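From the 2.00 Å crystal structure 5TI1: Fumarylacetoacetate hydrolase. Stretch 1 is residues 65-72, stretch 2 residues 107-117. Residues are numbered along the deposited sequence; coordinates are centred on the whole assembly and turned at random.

Stretch 1, residues 65-72: IVDLAALE
Stretch 2 107-117: SVRVQLSRLLS

Aliphatic side chains can join two distant segments of a chain without any hydrogen bond between them, provided that backbone geometry points them at a common place. A compact example comes from fumarylacetoacetate hydrolase, where residues 65-72 pack against residues 107-117. The first stretch ends a β-strand, Ile65 to Asp67, and turns directly into a helix that begins at Leu68 and continues beyond Glu72. The second is helical, from a helix that begins before Ser107, with phi/psi near -60/-45 as far as Arg114; Leu115 (-66/-30) and Leu116 (-87/-7) drift from these values, and Ser117 (-70/140) lies outside the helix. The two helix axes cross almost at right angles, at 83°, and come no closer than 12.7 Å, a gap spanned by side chains. The register is marked by Val66 and Leu112, whose CA atoms lie 8.9 Å apart.

The strand-to-helix switch is visible in the torsions. Val66 (phi/psi -89/125) and Asp67 (-80/104) are extended, whereas Leu68 drops to -69/-37 and the following residues stay helical. Asp67 occupies the N-cap: with chi1 t and chi2 at -30°, its OD1 accepts from Ala70 N at 3.1 Å, satisfying an amide that lacks a partner in the first helical turn. Leu71 N to Asp67 O (3.2 Å) and Glu72 N to Leu68 O (2.9 Å) then begin the regular ladder. Val66 from the strand and Leu68 and Leu71 from the helix all face the second helix, with CA-to-CB bonds directed toward it, while Ala69 and Ala70 make no contact there.

On the second helix, Val108 (chi1 170°, t), Leu112 and Leu115 follow an i, i+4, i+7 spacing, which keeps them on one face, and their CA-to-CB bonds point toward the first stretch. Backbone bonds such as Leu112 N to Val108 O (2.9 Å) and Leu116 N to Leu112 O (2.8 Å) hold the helical backbone that places them there. Leu112 is the hub and loses the most area to the contact, 53 Å². Its chi1 of -89° lies in the m well but well off its centre, and chi2 is t; the fork thus presents CD1 to Leu68 CD2 at 3.7 Å, and CD2 both to Leu71 CD1 at 3.8 Å and to Val66 CG1 at 4.0 Å.

The other leucines also adopt the m,t conformation, the common choice on helices because it carries the branched end clear of the backbone. In Leu68 (-58°, -160°) it sets CD1 4.3 Å from Val108 CG1; in Leu71 (-68°, -165°) it brings CD1 within 4.3 Å of CD1 of Leu115 (-74°, 162°). Val66, with chi1 t, uses both methyls: while CG1 meets Leu112, CG2 lies 4.1 Å from Leu116 CD2. Leu116 leaves its backbone sideways, but its m,t side chain (-66°, 172°) carries its end nearer to the strand.

All seven contacting residues are buried valines or leucines, and their contact covers 219 Å² summed over both sides. Branched aliphatic groups suit such a site: they fill space from several directions and bring no polar side-chain atom into the contact that would need a partner.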

# COMPACT_ATOMS: atom_id res chain seq x y z
N ILE B 65 16.64 -17.17 21.48
CA ILE B 65 15.74 -16.03 21.44
C ILE B 65 15.39 -15.68 22.88
O ILE B 65 15.07 -16.57 23.68
CB ILE B 65 14.44 -16.32 20.66
CG1 ILE B 65 14.74 -16.80 19.23
CG2 ILE B 65 13.53 -15.12 20.64
CD1 ILE B 65 13.49 -17.32 18.49
N VAL B 66 15.43 -14.40 23.21
CA VAL B 66 14.95 -13.92 24.50
C VAL B 66 13.47 -13.59 24.38
O VAL B 66 13.06 -12.82 23.51
CB VAL B 66 15.75 -12.71 24.98
CG1 VAL B 66 15.20 -12.23 26.29
CG2 VAL B 66 17.22 -13.06 25.13
N ASP B 67 12.66 -14.19 25.25
CA ASP B 67 11.24 -13.90 25.34
C ASP B 67 11.10 -12.61 26.15
O ASP B 67 11.25 -12.62 27.37
CB ASP B 67 10.51 -15.06 26.01
CG ASP B 67 8.99 -14.92 25.97
OD1 ASP B 67 8.48 -13.78 25.97
OD2 ASP B 67 8.32 -15.97 25.95
N LEU B 68 10.81 -11.49 25.48
CA LEU B 68 10.77 -10.22 26.20
C LEU B 68 9.57 -10.17 27.15
O LEU B 68 9.68 -9.64 28.26
CB LEU B 68 10.72 -9.05 25.23
CG LEU B 68 11.87 -8.92 24.23
CD1 LEU B 68 11.91 -7.48 23.71
CD2 LEU B 68 13.20 -9.34 24.86
N ALA B 69 8.43 -10.74 26.74
CA ALA B 69 7.27 -10.76 27.62
C ALA B 69 7.56 -11.53 28.91
O ALA B 69 7.14 -11.11 29.99
CB ALA B 69 6.07 -11.37 26.89
N ALA B 70 8.31 -12.63 28.81
CA ALA B 70 8.68 -13.37 30.01
C ALA B 70 9.60 -12.55 30.92
O ALA B 70 9.43 -12.57 32.15
CB ALA B 70 9.34 -14.69 29.62
N LEU B 71 10.57 -11.83 30.35
CA LEU B 71 11.43 -10.99 31.18
C LEU B 71 10.66 -9.85 31.83
O LEU B 71 10.97 -9.46 32.96
CB LEU B 71 12.58 -10.43 30.34
CG LEU B 71 13.65 -11.39 29.83
CD1 LEU B 71 14.85 -10.60 29.36
CD2 LEU B 71 14.05 -12.38 30.92
N GLU B 72 9.67 -9.29 31.13
CA GLU B 72 8.83 -8.25 31.71
C GLU B 72 7.98 -8.80 32.85
O GLU B 72 7.87 -8.17 33.91
CB GLU B 72 7.94 -7.63 30.64
CG GLU B 72 7.20 -6.40 31.11
CD GLU B 72 6.02 -6.09 30.23
OE1 GLU B 72 5.57 -7.02 29.52
OE2 GLU B 72 5.55 -4.93 30.24
N SER B 107 16.06 2.17 25.89
CA SER B 107 15.88 1.61 27.23
C SER B 107 15.88 0.08 27.20
O SER B 107 16.63 -0.57 27.94
CB SER B 107 14.59 2.14 27.84
OG SER B 107 14.38 1.57 29.13
N VAL B 108 15.03 -0.51 26.35
CA VAL B 108 14.99 -1.97 26.26
C VAL B 108 16.35 -2.52 25.86
O VAL B 108 16.83 -3.52 26.42
CB VAL B 108 13.88 -2.42 25.28
CG1 VAL B 108 14.00 -3.91 25.00
CG2 VAL B 108 12.52 -2.10 25.86
N ARG B 109 17.00 -1.89 24.88
CA ARG B 109 18.28 -2.39 24.41
C ARG B 109 19.34 -2.37 25.51
O ARG B 109 20.15 -3.30 25.63
CB ARG B 109 18.75 -1.59 23.20
CG ARG B 109 20.14 -1.96 22.79
CD ARG B 109 20.64 -1.13 21.65
NE ARG B 109 22.03 -1.47 21.39
CZ ARG B 109 22.39 -2.47 20.60
NH1 ARG B 109 21.46 -3.19 19.99
NH2 ARG B 109 23.68 -2.75 20.42
N VAL B 110 19.35 -1.31 26.33
CA VAL B 110 20.33 -1.22 27.40
C VAL B 110 20.05 -2.26 28.48
O VAL B 110 20.97 -2.92 28.98
CB VAL B 110 20.37 0.21 27.97
CG1 VAL B 110 21.28 0.27 29.18
CG2 VAL B 110 20.84 1.19 26.92
N GLN B 111 18.78 -2.42 28.87
CA GLN B 111 18.43 -3.42 29.87
C GLN B 111 18.83 -4.82 29.39
O GLN B 111 19.46 -5.59 30.14
CB GLN B 111 16.94 -3.37 30.17
CG GLN B 111 16.47 -2.07 30.83
CD GLN B 111 14.95 -2.01 30.97
OE1 GLN B 111 14.38 -2.65 31.86
NE2 GLN B 111 14.30 -1.26 30.10
N LEU B 112 18.50 -5.15 28.15
CA LEU B 112 18.81 -6.47 27.61
C LEU B 112 20.31 -6.70 27.53
O LEU B 112 20.81 -7.76 27.93
CB LEU B 112 18.17 -6.63 26.23
CG LEU B 112 16.74 -7.17 26.22
CD1 LEU B 112 16.18 -7.17 24.81
CD2 LEU B 112 16.71 -8.58 26.80
N SER B 113 21.05 -5.71 27.02
CA SER B 113 22.50 -5.84 26.92
C SER B 113 23.11 -6.11 28.29
O SER B 113 23.97 -6.99 28.42
CB SER B 113 23.10 -4.57 26.32
OG SER B 113 24.47 -4.74 26.05
N ARG B 114 22.67 -5.38 29.31
CA ARG B 114 23.12 -5.65 30.67
C ARG B 114 22.83 -7.09 31.08
O ARG B 114 23.73 -7.82 31.51
CB ARG B 114 22.47 -4.66 31.64
N LEU B 115 21.58 -7.53 30.90
CA LEU B 115 21.18 -8.85 31.37
C LEU B 115 21.88 -9.98 30.62
O LEU B 115 22.10 -11.05 31.18
CB LEU B 115 19.67 -9.02 31.25
CG LEU B 115 18.81 -8.27 32.26
CD1 LEU B 115 17.38 -8.15 31.77
CD2 LEU B 115 18.85 -8.96 33.61
N LEU B 116 22.22 -9.76 29.35
CA LEU B 116 22.89 -10.80 28.58
C LEU B 116 24.40 -10.76 28.74
O LEU B 116 25.08 -11.67 28.25
CB LEU B 116 22.54 -10.67 27.10
CG LEU B 116 21.07 -10.95 26.75
CD1 LEU B 116 20.82 -10.59 25.30
CD2 LEU B 116 20.75 -12.42 27.02
N SER B 117 24.93 -9.75 29.43
CA SER B 117 26.37 -9.60 29.58
C SER B 117 26.95 -10.69 30.48
O SER B 117 26.37 -11.04 31.51
CB SER B 117 26.71 -8.22 30.14
OG SER B 117 26.20 -7.22 29.28